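Local coordinates for ZmpA Glycopeptidase (Clostridium perfringens, PDB 6XSX), which probably cleaves glycosylated proteins such as mucins as a zinc-dependent M60 peptidase, this chain being its catalytic module, at residues G461-D469 with T493-A503. Numbering follows the deposited sequence.
Sequences GNDVSISFD and TSTNNFVDHGA. With EDO (1,2-ethanediol), chain E.
Phe-468 projects toward 493-503 and fits the hollow formed by Thr-493 CG2, Thr-495 O, Asn-496 O and Phe-498 CB, the last 4.0 Å from Phe-468 CE2. With CG anti to its carbonyl carbon (chi1 -55°), the ring lies alongside Phe-498, both side chains pointing the same way. Ile-466 continues this face, its CD1 at the edge of the Phe-498 ring, 4.4 Å from CD2. Val-464 follows, CG2 against Ala-503 CB at 4.1 Å. On the other face Val-499 is the bump: CG1 nests against Asp-463 CB (3.7 Å) and lies over one face of the His-501 ring, toward its rim, while CG2 leans on Ser-465. Asp-463 OD1 sits 3.3 Å from His-501 CD2, carboxylate and ring planes 79° apart. Ser-465 OG makes a weak 3.4 Å hydrogen bond to Asn-497 OD1. Paired backbone bonds link Val-464 with Asp-500 and Ile-466 with Phe-498. At the strand's end, Asp-500 OD1 closes an Asx turn with Gly-502 N. The largely apolar Phe-468 face, where Asp-500 OD2 hydrogen-bonds Tyr-511 OH and salt-bridges Arg-485, packs on strands 478-485, 488-493 and 511-517; Tyr-481 stacks on Phe-468. Strand 497-500 thus edges a three-stranded antiparallel sheet facing a four-stranded one, a beta-sandwich resembling fibronectin type III domains.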
ATOM      1  N   GLY A 461     -24.490 -20.452  33.524  1.00 54.11           N
ATOM      2  CA  GLY A 461     -25.851 -20.259  33.996  1.00 56.14           C
ATOM      3  C   GLY A 461     -26.895 -20.766  33.002  1.00 56.11           C
ATOM      4  O   GLY A 461     -27.517 -21.798  33.244  1.00 56.91           O
ATOM      5  N   ASN A 462     -27.087 -20.032  31.896  1.00 58.36           N
ATOM      6  CA  ASN A 462     -28.188 -20.305  30.978  1.00 59.35           C
ATOM      7  C   ASN A 462     -27.887 -19.804  29.561  1.00 56.80           C
ATOM      8  O   ASN A 462     -28.788 -19.353  28.853  1.00 50.96           O
ATOM      9  CB  ASN A 462     -29.525 -19.780  31.517  1.00 62.15           C
ATOM     10  CG  ASN A 462     -29.414 -18.424  32.183  1.00 65.17           C
ATOM     11  OD1 ASN A 462     -28.424 -17.717  32.012  1.00 67.92           O
ATOM     12  ND2 ASN A 462     -30.426 -18.054  32.951  1.00 70.11           N
ATOM     13  N   ASP A 463     -26.621 -19.910  29.140  1.00 54.10           N
ATOM     14  CA  ASP A 463     -26.280 -19.766  27.734  1.00 48.06           C
ATOM     15  C   ASP A 463     -26.274 -21.150  27.085  1.00 44.44           C
ATOM     16  O   ASP A 463     -26.017 -22.154  27.751  1.00 41.40           O
ATOM     17  CB  ASP A 463     -24.909 -19.118  27.536  1.00 48.03           C
ATOM     18  CG  ASP A 463     -24.740 -17.736  28.145  1.00 47.89           C
ATOM     19  OD1 ASP A 463     -25.682 -16.918  28.053  1.00 48.73           O
ATOM     20  OD2 ASP A 463     -23.651 -17.488  28.702  1.00 48.55           O
ATOM     21  N   VAL A 464     -26.547 -21.178  25.774  1.00 41.79           N
ATOM     22  CA  VAL A 464     -26.383 -22.369  24.955  1.00 38.32           C
ATOM     23  C   VAL A 464     -25.057 -22.266  24.201  1.00 36.79           C
ATOM     24  O   VAL A 464     -24.906 -21.410  23.328  1.00 34.85           O
ATOM     25  CB  VAL A 464     -27.552 -22.537  23.971  1.00 38.06           C
ATOM     26  CG1 VAL A 464     -27.343 -23.744  23.067  1.00 38.93           C
ATOM     27  CG2 VAL A 464     -28.891 -22.615  24.689  1.00 39.55           C
ATOM     28  N   SER A 465     -24.108 -23.147  24.551  1.00 32.92           N
ATOM     29  CA  SER A 465     -22.809 -23.198  23.901  1.00 33.14           C
ATOM     30  C   SER A 465     -22.810 -24.324  22.876  1.00 32.42           C
ATOM     31  O   SER A 465     -22.872 -25.495  23.242  1.00 33.03           O
ATOM     32  CB  SER A 465     -21.698 -23.363  24.905  1.00 33.10           C
ATOM     33  OG  SER A 465     -20.433 -23.359  24.264  1.00 33.31           O
ATOM     34  N   ILE A 466     -22.760 -23.945  21.594  1.00 29.69           N
ATOM     35  CA  ILE A 466     -22.842 -24.888  20.493  1.00 28.03           C
ATOM     36  C   ILE A 466     -21.450 -25.046  19.892  1.00 29.35           C
ATOM     37  O   ILE A 466     -20.886 -24.074  19.389  1.00 27.30           O
ATOM     38  CB  ILE A 466     -23.861 -24.407  19.441  1.00 28.38           C
ATOM     39  CG1 ILE A 466     -25.192 -24.005  20.088  1.00 26.73           C
ATOM     40  CG2 ILE A 466     -24.030 -25.452  18.340  1.00 26.30           C
ATOM     41  CD1 ILE A 466     -26.112 -23.190  19.207  1.00 25.68           C
ATOM     42  N   SER A 467     -20.901 -26.270  19.969  1.00 27.70           N
ATOM     43  CA  SER A 467     -19.614 -26.553  19.348  1.00 27.75           C
ATOM     44  C   SER A 467     -19.826 -27.316  18.044  1.00 27.49           C
ATOM     45  O   SER A 467     -20.810 -28.046  17.902  1.00 27.65           O
ATOM     46  CB  SER A 467     -18.683 -27.283  20.279  1.00 28.47           C
ATOM     47  OG  SER A 467     -18.996 -28.667  20.332  1.00 31.61           O
ATOM     48  N   PHE A 468     -18.884 -27.139  17.107  1.00 26.25           N
ATOM     49  CA  PHE A 468     -18.991 -27.680  15.761  1.00 25.00           C
ATOM     50  C   PHE A 468     -17.820 -28.608  15.480  1.00 25.30           C
ATOM     51  O   PHE A 468     -16.674 -28.277  15.773  1.00 26.48           O
ATOM     52  CB  PHE A 468     -18.965 -26.545  14.736  1.00 24.51           C
ATOM     53  CG  PHE A 468     -20.024 -25.501  14.981  1.00 24.24           C
ATOM     54  CD1 PHE A 468     -21.372 -25.845  14.971  1.00 23.66           C
ATOM     55  CD2 PHE A 468     -19.676 -24.185  15.259  1.00 22.91           C
ATOM     56  CE1 PHE A 468     -22.350 -24.889  15.205  1.00 22.86           C
ATOM     57  CE2 PHE A 468     -20.660 -23.233  15.490  1.00 22.20           C
ATOM     58  CZ  PHE A 468     -21.990 -23.583  15.457  1.00 21.51           C
ATOM     59  N   ASP A 469     -18.133 -29.774  14.908  0.50 25.55           N
ATOM     60  CA  ASP A 469     -17.122 -30.721  14.466  0.50 25.22           C
ATOM     61  C   ASP A 469     -17.392 -31.029  12.994  0.50 24.49           C
ATOM     62  O   ASP A 469     -18.546 -31.028  12.571  0.50 24.50           O
ATOM     63  CB  ASP A 469     -17.114 -31.954  15.373  0.50 26.07           C
ATOM     64  CG  ASP A 469     -17.106 -31.615  16.857  0.50 26.98           C
ATOM     65  OD1 ASP A 469     -16.000 -31.456  17.421  0.50 27.25           O
ATOM     66  OD2 ASP A 469     -18.207 -31.503  17.441  0.50 27.60           O
ATOM     67  N   THR A 493     -20.294 -17.664  12.746  1.00 21.75           N
ATOM     68  CA  THR A 493     -18.958 -17.582  13.296  1.00 20.60           C
ATOM     69  C   THR A 493     -18.008 -18.348  12.389  1.00 21.92           C
ATOM     70  O   THR A 493     -18.381 -19.381  11.822  1.00 22.57           O
ATOM     71  CB  THR A 493     -18.904 -18.126  14.728  1.00 19.82           C
ATOM     72  OG1 THR A 493     -17.552 -17.955  15.156  1.00 19.87           O
ATOM     73  CG2 THR A 493     -19.300 -19.584  14.825  1.00 18.78           C
ATOM     74  N   SER A 494     -16.785 -17.823  12.274  1.00 20.37           N
ATOM     75  CA  SER A 494     -15.723 -18.498  11.550  1.00 20.71           C
ATOM     76  C   SER A 494     -14.976 -19.447  12.490  1.00 20.98           C
ATOM     77  O   SER A 494     -14.014 -20.089  12.080  1.00 22.04           O
ATOM     78  CB  SER A 494     -14.798 -17.501  10.882  1.00 20.37           C
ATOM     79  OG  SER A 494     -14.000 -16.811  11.835  1.00 20.27           O
ATOM     80  N   THR A 495     -15.443 -19.563  13.743  1.00 20.80           N
ATOM     81  CA  THR A 495     -14.804 -20.430  14.728  1.00 20.49           C
ATOM     82  C   THR A 495     -15.588 -21.737  14.865  1.00 21.27           C
ATOM     83  O   THR A 495     -16.628 -21.911  14.226  1.00 20.60           O
ATOM     84  CB  THR A 495     -14.657 -19.733  16.091  1.00 20.07           C
ATOM     85  OG1 THR A 495     -15.953 -19.675  16.693  1.00 19.81           O
ATOM     86  CG2 THR A 495     -14.050 -18.347  16.000  1.00 19.19           C
ATOM     87  N   ASN A 496     -15.081 -22.636  15.724  1.00 22.23           N
ATOM     88  CA  ASN A 496     -15.692 -23.933  15.985  1.00 23.88           C
ATOM     89  C   ASN A 496     -16.710 -23.849  17.125  1.00 23.16           C
ATOM     90  O   ASN A 496     -17.156 -24.880  17.611  1.00 23.63           O
ATOM     91  CB  ASN A 496     -14.647 -25.025  16.265  1.00 25.37           C
ATOM     92  CG  ASN A 496     -13.790 -24.765  17.492  1.00 27.71           C
ATOM     93  OD1 ASN A 496     -14.096 -23.909  18.321  1.00 29.51           O
ATOM     94  ND2 ASN A 496     -12.697 -25.497  17.621  1.00 28.37           N
ATOM     95  N   ASN A 497     -17.090 -22.641  17.556  1.00 24.40           N
ATOM     96  CA  ASN A 497     -18.018 -22.555  18.675  1.00 26.95           C
ATOM     97  C   ASN A 497     -18.860 -21.286  18.592  1.00 26.98           C
ATOM     98  O   ASN A 497     -18.353 -20.219  18.262  1.00 27.92           O
ATOM     99  CB  ASN A 497     -17.288 -22.649  20.022  1.00 29.00           C
ATOM    100  CG  ASN A 497     -18.242 -22.851  21.178  1.00 30.96           C
ATOM    101  OD1 ASN A 497     -18.711 -21.886  21.776  1.00 33.26           O
ATOM    102  ND2 ASN A 497     -18.572 -24.098  21.469  1.00 32.97           N
ATOM    103  N   PHE A 498     -20.150 -21.412  18.915  1.00 28.45           N
ATOM    104  CA  PHE A 498     -21.037 -20.260  19.001  1.00 28.12           C
ATOM    105  C   PHE A 498     -21.842 -20.312  20.297  1.00 30.39           C
ATOM    106  O   PHE A 498     -22.467 -21.329  20.591  1.00 28.96           O
ATOM    107  CB  PHE A 498     -22.029 -20.257  17.838  1.00 26.59           C
ATOM    108  CG  PHE A 498     -23.017 -19.117  17.880  1.00 26.06           C
ATOM    109  CD1 PHE A 498     -22.639 -17.836  17.496  1.00 25.47           C
ATOM    110  CD2 PHE A 498     -24.321 -19.318  18.310  1.00 25.40           C
ATOM    111  CE1 PHE A 498     -23.544 -16.782  17.543  1.00 25.71           C
ATOM    112  CE2 PHE A 498     -25.228 -18.267  18.357  1.00 25.60           C
ATOM    113  CZ  PHE A 498     -24.839 -17.001  17.970  1.00 25.69           C
ATOM    114  N   VAL A 499     -21.860 -19.195  21.043  1.00 31.26           N
ATOM    115  CA  VAL A 499     -22.657 -19.117  22.258  1.00 33.32           C
ATOM    116  C   VAL A 499     -23.919 -18.295  21.992  1.00 34.88           C
ATOM    117  O   VAL A 499     -23.848 -17.113  21.650  1.00 35.34           O
ATOM    118  CB  VAL A 499     -21.871 -18.576  23.469  1.00 34.87           C
ATOM    119  CG1 VAL A 499     -22.809 -18.253  24.624  1.00 34.95           C
ATOM    120  CG2 VAL A 499     -20.775 -19.530  23.930  1.00 31.98           C
ATOM    121  N   ASP A 500     -25.073 -18.946  22.170  1.00 34.75           N
ATOM    122  CA  ASP A 500     -26.371 -18.302  22.061  1.00 37.84           C
ATOM    123  C   ASP A 500     -26.814 -17.833  23.448  1.00 41.55           C
ATOM    124  O   ASP A 500     -27.255 -18.638  24.269  1.00 40.92           O
ATOM    125  CB  ASP A 500     -27.398 -19.229  21.401  1.00 35.86           C
ATOM    126  CG  ASP A 500     -28.778 -18.612  21.244  1.00 35.76           C
ATOM    127  OD1 ASP A 500     -28.885 -17.369  21.337  1.00 36.65           O
ATOM    128  OD2 ASP A 500     -29.732 -19.376  21.018  1.00 32.75           O
ATOM    129  N   HIS A 501     -26.690 -16.517  23.675  1.00 43.30           N
ATOM    130  CA  HIS A 501     -26.989 -15.869  24.941  1.00 46.14           C
ATOM    131  C   HIS A 501     -28.474 -15.522  25.042  1.00 48.91           C
ATOM    132  O   HIS A 501     -28.898 -14.979  26.057  1.00 50.59           O
ATOM    133  CB  HIS A 501     -26.204 -14.555  25.064  1.00 42.34           C
ATOM    134  CG  HIS A 501     -24.719 -14.684  25.109  1.00 40.17           C
ATOM    135  ND1 HIS A 501     -23.927 -14.518  23.985  1.00 38.73           N
ATOM    136  CD2 HIS A 501     -23.875 -14.911  26.137  1.00 38.93           C
ATOM    137  CE1 HIS A 501     -22.660 -14.654  24.319  1.00 38.81           C
ATOM    138  NE2 HIS A 501     -22.603 -14.894  25.634  1.00 39.22           N
ATOM    139  N   GLY A 502     -29.251 -15.809  23.987  1.00 54.92           N
ATOM    140  CA  GLY A 502     -30.610 -15.294  23.876  1.00 57.90           C
ATOM    141  C   GLY A 502     -31.665 -16.375  23.642  1.00 62.86           C
ATOM    142  O   GLY A 502     -32.578 -16.179  22.840  1.00 65.32           O
ATOM    143  N   ALA A 503     -31.555 -17.494  24.371  1.00 67.11           N
ATOM    144  CA  ALA A 503     -32.512 -18.588  24.264  1.00 70.18           C
ATOM    145  C   ALA A 503     -33.310 -18.734  25.560  1.00 70.37           C
ATOM    146  O   ALA A 503     -32.727 -18.831  26.641  1.00 66.33           O
ATOM    147  CB  ALA A 503     -31.796 -19.866  23.893  1.00 67.14           C
TER
HETATM  148  C1  EDO E1304     -15.187 -22.848  11.258  1.00 33.99           C
HETATM  149  O1  EDO E1304     -14.262 -22.307  10.329  1.00 34.12           O
HETATM  150  C2  EDO E1304     -14.570 -23.631  12.357  1.00 30.89           C
HETATM  151  O2  EDO E1304     -13.261 -24.043  12.070  1.00 34.49           O